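PDB 3FHL: putative oxidoreductase from Bacteroides fragilis NCTC 9343, which probably works as an NAD(P)-dependent oxidoreductase of the Gfo/Idh/MocA family, pairing a nucleotide-binding Rossmann domain with a C-terminal alpha/beta domain. Local coordinates for residues 9-14 with 70-75; 148-153 with 245-250. All blocks are in the same frame, centred on the assembly; numbering follows the deposited sequence.

Contact 1 (9-14 with 70-75); sequences GLAAFG and VVNTPD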
loop_
_atom_site.group_PDB
_atom_site.type_symbol
_atom_site.label_atom_id
_atom_site.label_comp_id
_atom_site.label_asym_id
_atom_site.label_seq_id
_atom_site.Cartn_x
_atom_site.Cartn_y
_atom_site.Cartn_z
ATOM N N GLY C 9 12.762 3.508 -40.492
ATOM C CA GLY C 9 12.455 4.933 -40.502
ATOM C C GLY C 9 11.935 5.402 -39.144
ATOM O O GLY C 9 11.013 4.810 -38.582
ATOM N N LEU C 10 12.534 6.465 -38.624
ATOM C CA LEU C 10 12.141 7.037 -37.332
ATOM C C LEU C 10 11.337 8.310 -37.580
ATOM O O LEU C 10 11.823 9.237 -38.230
ATOM C CB LEU C 10 13.389 7.311 -36.476
ATOM C CG LEU C 10 13.228 7.805 -35.023
ATOM C CD1 LEU C 10 12.345 6.874 -34.192
ATOM C CD2 LEU C 10 14.589 8.021 -34.356
ATOM N N ALA C 11 10.105 8.346 -37.066
ATOM C CA ALA C 11 9.150 9.417 -37.391
ATOM C C ALA C 11 9.442 10.774 -36.743
ATOM O O ALA C 11 8.935 11.791 -37.206
ATOM C CB ALA C 11 7.723 8.976 -37.083
ATOM N N ALA C 12 10.260 10.798 -35.689
ATOM C CA ALA C 12 10.613 12.062 -35.016
ATOM C C ALA C 12 11.948 11.996 -34.275
ATOM O O ALA C 12 12.332 10.947 -33.741
ATOM C CB ALA C 12 9.486 12.502 -34.059
ATOM N N PHE C 13 12.661 13.115 -34.246
ATOM C CA PHE C 13 13.887 13.194 -33.463
ATOM C C PHE C 13 13.729 14.166 -32.281
ATOM O O PHE C 13 14.641 14.934 -31.956
ATOM C CB PHE C 13 15.079 13.556 -34.357
ATOM C CG PHE C 13 16.415 13.103 -33.818
ATOM C CD1 PHE C 13 16.712 11.746 -33.701
ATOM C CD2 PHE C 13 17.388 14.038 -33.464
ATOM C CE1 PHE C 13 17.957 11.323 -33.221
ATOM C CE2 PHE C 13 18.630 13.632 -32.975
ATOM C CZ PHE C 13 18.917 12.267 -32.858
ATOM N N GLY C 14 12.566 14.109 -31.628
ATOM C CA GLY C 14 12.354 14.792 -30.351
ATOM C C GLY C 14 12.972 13.959 -29.239
ATOM O O GLY C 14 13.813 13.091 -29.516
ATOM N N VAL C 70 8.938 3.555 -37.009
ATOM C CA VAL C 70 8.688 3.842 -35.599
ATOM C C VAL C 70 7.926 5.159 -35.498
ATOM O O VAL C 70 8.480 6.237 -35.777
ATOM C CB VAL C 70 10.008 3.899 -34.792
ATOM C CG1 VAL C 70 9.733 4.232 -33.309
ATOM C CG2 VAL C 70 10.755 2.569 -34.902
ATOM N N VAL C 71 6.655 5.063 -35.112
ATOM C CA VAL C 71 5.764 6.228 -34.993
ATOM C C VAL C 71 5.901 6.836 -33.581
ATOM O O VAL C 71 5.327 6.334 -32.604
ATOM C CB VAL C 71 4.291 5.848 -35.364
ATOM C CG1 VAL C 71 3.304 7.016 -35.173
ATOM C CG2 VAL C 71 4.224 5.355 -36.812
ATOM N N ASN C 72 6.698 7.896 -33.482
ATOM C CA ASN C 72 6.955 8.554 -32.196
ATOM C C ASN C 72 6.765 10.071 -32.293
ATOM O O ASN C 72 7.467 10.853 -31.647
ATOM C CB ASN C 72 8.355 8.197 -31.694
ATOM C CG ASN C 72 9.451 8.725 -32.596
ATOM O OD1 ASN C 72 9.302 8.771 -33.814
ATOM N ND2 ASN C 72 10.547 9.151 -31.999
ATOM N N THR C 73 5.800 10.456 -33.124
ATOM C CA THR C 73 5.431 11.847 -33.389
ATOM C C THR C 73 4.464 12.359 -32.293
ATOM O O THR C 73 4.110 11.580 -31.400
ATOM C CB THR C 73 4.777 11.935 -34.786
ATOM O OG1 THR C 73 3.876 10.837 -34.967
ATOM C CG2 THR C 73 5.822 11.897 -35.872
ATOM N N PRO C 74 4.053 13.664 -32.331
ATOM C CA PRO C 74 3.051 14.141 -31.353
ATOM C C PRO C 74 1.755 13.335 -31.348
ATOM O O PRO C 74 1.332 12.831 -32.393
ATOM C CB PRO C 74 2.772 15.577 -31.808
ATOM C CG PRO C 74 4.030 16.001 -32.468
ATOM C CD PRO C 74 4.488 14.775 -33.209
ATOM N N ASP C 75 1.145 13.246 -30.166
ATOM C CA ASP C 75 0.066 12.299 -29.846
ATOM C C ASP C 75 -1.120 12.238 -30.816
ATOM O O ASP C 75 -1.662 11.155 -31.057
ATOM C CB ASP C 75 -0.470 12.563 -28.428
ATOM C CG ASP C 75 0.627 12.589 -27.356
ATOM O OD1 ASP C 75 1.824 12.384 -27.679
ATOM O OD2 ASP C 75 0.279 12.808 -26.173
#
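L10 and V70 face each other as a parallel pair where strands 6-10 and 68-71 run side by side in the central sheet of a Rossmann fold, just before both segments leave the sheet as loops. Two backbone bonds set the register: V70 N donates to G9 O (2.9 Å), and A11 N donates to V70 O (3.0 Å). On the L10 and V70 face, L10 CD1 rests 3.8 Å from V70 CG1. Beyond the last strand bond N72 takes over. Its CG sits between the backbone N and the carbonyl carbon (chi1 65°), and the N72 side chain crosses that of L10 at about a right angle, with OD1 3.6 Å from L10 CD1. From there ND2 donates to A12 O over 3.1 Å, standing 36° above that carbonyl plane and bonding the first turn of the loop to the neighbouring strand end. The same ND2 also bonds S16 OG, at the start of helix 15-27, so two partners hold the amide nitrogen. G14 is the N-cap of this helix, whose residues H21 and A22 pack on L10. G9, A11 and G14 fall in the pattern Gly-x-Ala-x-x-Gly, a variant of the glycine-rich turn that holds the dinucleotide in Rossmann domains, so the contact is consistent with shaping a cofactor loop. T73 also packs on A11. Its OG1 bonds to T77 OG1, while CG2, anti to the carbonyl carbon, points back across the contact. That methyl reaches A11 O at 3.4 Å and lies 3.7 Å from A11 CB.

Contact 2 (148-153 with 245-250); sequences EYESTF and ALHGTL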
loop_
_atom_site.group_PDB
_atom_site.type_symbol
_atom_site.label_atom_id
_atom_site.label_comp_id
_atom_site.label_asym_id
_atom_site.label_seq_id
_atom_site.Cartn_x
_atom_site.Cartn_y
_atom_site.Cartn_z
ATOM N N GLU C 148 1.540 -12.593 -2.946
ATOM C CA GLU C 148 1.273 -11.162 -3.016
ATOM C C GLU C 148 2.294 -10.422 -3.868
ATOM O O GLU C 148 3.479 -10.713 -3.800
ATOM C CB GLU C 148 1.217 -10.544 -1.602
ATOM C CG GLU C 148 0.939 -9.034 -1.605
ATOM C CD GLU C 148 0.506 -8.470 -0.255
ATOM O OE1 GLU C 148 0.996 -8.963 0.790
ATOM O OE2 GLU C 148 -0.313 -7.516 -0.259
ATOM N N TYR C 149 1.807 -9.459 -4.646
ATOM C CA TYR C 149 2.622 -8.675 -5.561
ATOM C C TYR C 149 2.216 -7.228 -5.384
ATOM O O TYR C 149 1.053 -6.863 -5.611
ATOM C CB TYR C 149 2.308 -9.123 -6.998
ATOM C CG TYR C 149 2.925 -8.322 -8.129
ATOM C CD1 TYR C 149 4.208 -8.629 -8.602
ATOM C CD2 TYR C 149 2.210 -7.299 -8.756
ATOM C CE1 TYR C 149 4.756 -7.938 -9.665
ATOM C CE2 TYR C 149 2.748 -6.587 -9.817
ATOM C CZ TYR C 149 4.022 -6.920 -10.274
ATOM O OH TYR C 149 4.562 -6.220 -11.316
ATOM N N GLU C 150 3.179 -6.410 -4.983
ATOM C CA GLU C 150 2.975 -4.974 -4.834
ATOM C C GLU C 150 3.953 -4.245 -5.710
ATOM O O GLU C 150 5.154 -4.531 -5.682
ATOM C CB GLU C 150 3.197 -4.545 -3.388
ATOM C CG GLU C 150 2.199 -5.182 -2.416
ATOM C CD GLU C 150 2.672 -5.147 -0.981
ATOM O OE1 GLU C 150 3.087 -4.073 -0.491
ATOM O OE2 GLU C 150 2.624 -6.207 -0.339
ATOM N N SER C 151 3.452 -3.285 -6.469
ATOM C CA SER C 151 4.298 -2.547 -7.391
ATOM C C SER C 151 3.924 -1.071 -7.276
ATOM O O SER C 151 2.769 -0.703 -7.460
ATOM C CB SER C 151 4.101 -3.103 -8.823
ATOM O OG SER C 151 4.658 -2.262 -9.820
ATOM N N THR C 152 4.903 -0.227 -6.966
ATOM C CA THR C 152 4.649 1.170 -6.661
ATOM C C THR C 152 5.674 2.103 -7.283
ATOM O O THR C 152 6.866 1.824 -7.203
ATOM C CB THR C 152 4.721 1.414 -5.115
ATOM O OG1 THR C 152 3.803 0.549 -4.450
ATOM C CG2 THR C 152 4.444 2.895 -4.724
ATOM N N PHE C 153 5.215 3.201 -7.889
ATOM C CA PHE C 153 6.103 4.323 -8.211
ATOM C C PHE C 153 5.974 5.463 -7.199
ATOM O O PHE C 153 5.032 6.263 -7.240
ATOM C CB PHE C 153 5.848 4.875 -9.619
ATOM C CG PHE C 153 6.559 4.136 -10.717
ATOM C CD1 PHE C 153 7.924 3.852 -10.627
ATOM C CD2 PHE C 153 5.870 3.758 -11.871
ATOM C CE1 PHE C 153 8.580 3.182 -11.657
ATOM C CE2 PHE C 153 6.522 3.084 -12.908
ATOM C CZ PHE C 153 7.874 2.796 -12.799
ATOM N N ALA C 245 7.358 -5.179 -3.818
ATOM C CA ALA C 245 7.399 -6.045 -2.649
ATOM C C ALA C 245 6.602 -7.266 -3.025
ATOM O O ALA C 245 5.422 -7.164 -3.329
ATOM C CB ALA C 245 6.793 -5.363 -1.416
ATOM N N LEU C 246 7.268 -8.411 -3.039
ATOM C CA LEU C 246 6.610 -9.667 -3.362
ATOM C C LEU C 246 6.722 -10.575 -2.165
ATOM O O LEU C 246 7.738 -10.567 -1.492
ATOM C CB LEU C 246 7.268 -10.321 -4.585
ATOM C CG LEU C 246 6.828 -9.799 -5.961
ATOM C CD1 LEU C 246 7.415 -8.453 -6.263
ATOM C CD2 LEU C 246 7.269 -10.787 -7.028
ATOM N N HIS C 247 5.678 -11.358 -1.914
ATOM C CA HIS C 247 5.668 -12.248 -0.764
ATOM C C HIS C 247 5.226 -13.605 -1.236
ATOM O O HIS C 247 4.271 -13.714 -1.992
ATOM C CB HIS C 247 4.711 -11.720 0.340
ATOM C CG HIS C 247 5.131 -10.398 0.921
ATOM N ND1 HIS C 247 6.303 -10.236 1.626
ATOM C CD2 HIS C 247 4.548 -9.178 0.877
ATOM C CE1 HIS C 247 6.432 -8.971 1.980
ATOM N NE2 HIS C 247 5.375 -8.306 1.545
ATOM N N GLY C 248 5.927 -14.640 -0.787
ATOM C CA GLY C 248 5.526 -16.008 -1.075
ATOM C C GLY C 248 5.539 -16.850 0.177
ATOM O O GLY C 248 5.837 -16.346 1.276
ATOM N N THR C 249 5.224 -18.132 0.018
ATOM C CA THR C 249 5.210 -19.087 1.141
ATOM C C THR C 249 6.568 -19.240 1.823
ATOM O O THR C 249 6.637 -19.453 3.031
ATOM C CB THR C 249 4.687 -20.491 0.709
ATOM O OG1 THR C 249 5.445 -20.977 -0.420
ATOM C CG2 THR C 249 3.213 -20.403 0.325
ATOM N N LEU C 250 7.643 -19.102 1.052
ATOM C CA LEU C 250 8.991 -19.329 1.562
ATOM C C LEU C 250 9.742 -18.042 1.876
ATOM O O LEU C 250 10.770 -18.059 2.560
ATOM C CB LEU C 250 9.817 -20.169 0.559
ATOM C CG LEU C 250 9.439 -21.654 0.398
ATOM C CD1 LEU C 250 10.440 -22.376 -0.510
ATOM C CD2 LEU C 250 9.365 -22.353 1.749
#
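H247 and E148 stand side by side and point the same way, their ring and carboxylate planes turned 58° apart, with E148 OE1 3.6 Å from H247 CD2. The E150 side chain crosses the same imidazole obliquely and brings OE2 to the ring edge, in its plane and 3.7 Å from CD2. Two carboxylates thus converge on one carbon of the ring. E148 has CG anti to its backbone N (chi1 180°) and an extended chain beyond it, whereas E150 CG lies beside its own N, and E150 CB comes 3.4 Å from A245 O. Underneath, strands 146-154 and 244-248 are antiparallel neighbours in the large mixed sheet of the C-terminal domain. E148 with H247 and E150 with A245 form hydrogen-bonded pairs, and H247 N to E148 O measures 3.0 Å. The non-hydrogen-bonded pair between them, Y149 with L246, sends its side chains to the other face, where Y149 CD1 meets L246 CG at 3.9 Å; helix 129-139 packs on both and helix 180-191 on Y149. The glutamate face meets the second subunit: K232 of that chain makes salt bridges to E148 OE2 and E150 OE2. H247 ND1 bonds S252 OG, and its NE2 bonds E241 OE2 of the second subunit.

Overall arrangement
Both contacts are buried pairings of neighbouring strands, but they lie in different domains, on opposite sides of the chain's centre, with centres 36 Å apart and nearest atoms about 18 Å apart; they share no strand or helix. Contact 1 is parallel and belongs to the Rossmann sheet, at the strand ends where loops begin; its chemistry is small and neutral, resting on methyls and one asparagine amide, and no other chain touches it. Contact 2 is antiparallel and lies within the large sheet, one face turned to helices of its own chain and the other to the second subunit, where burial comes with charged groups answered across the dimer.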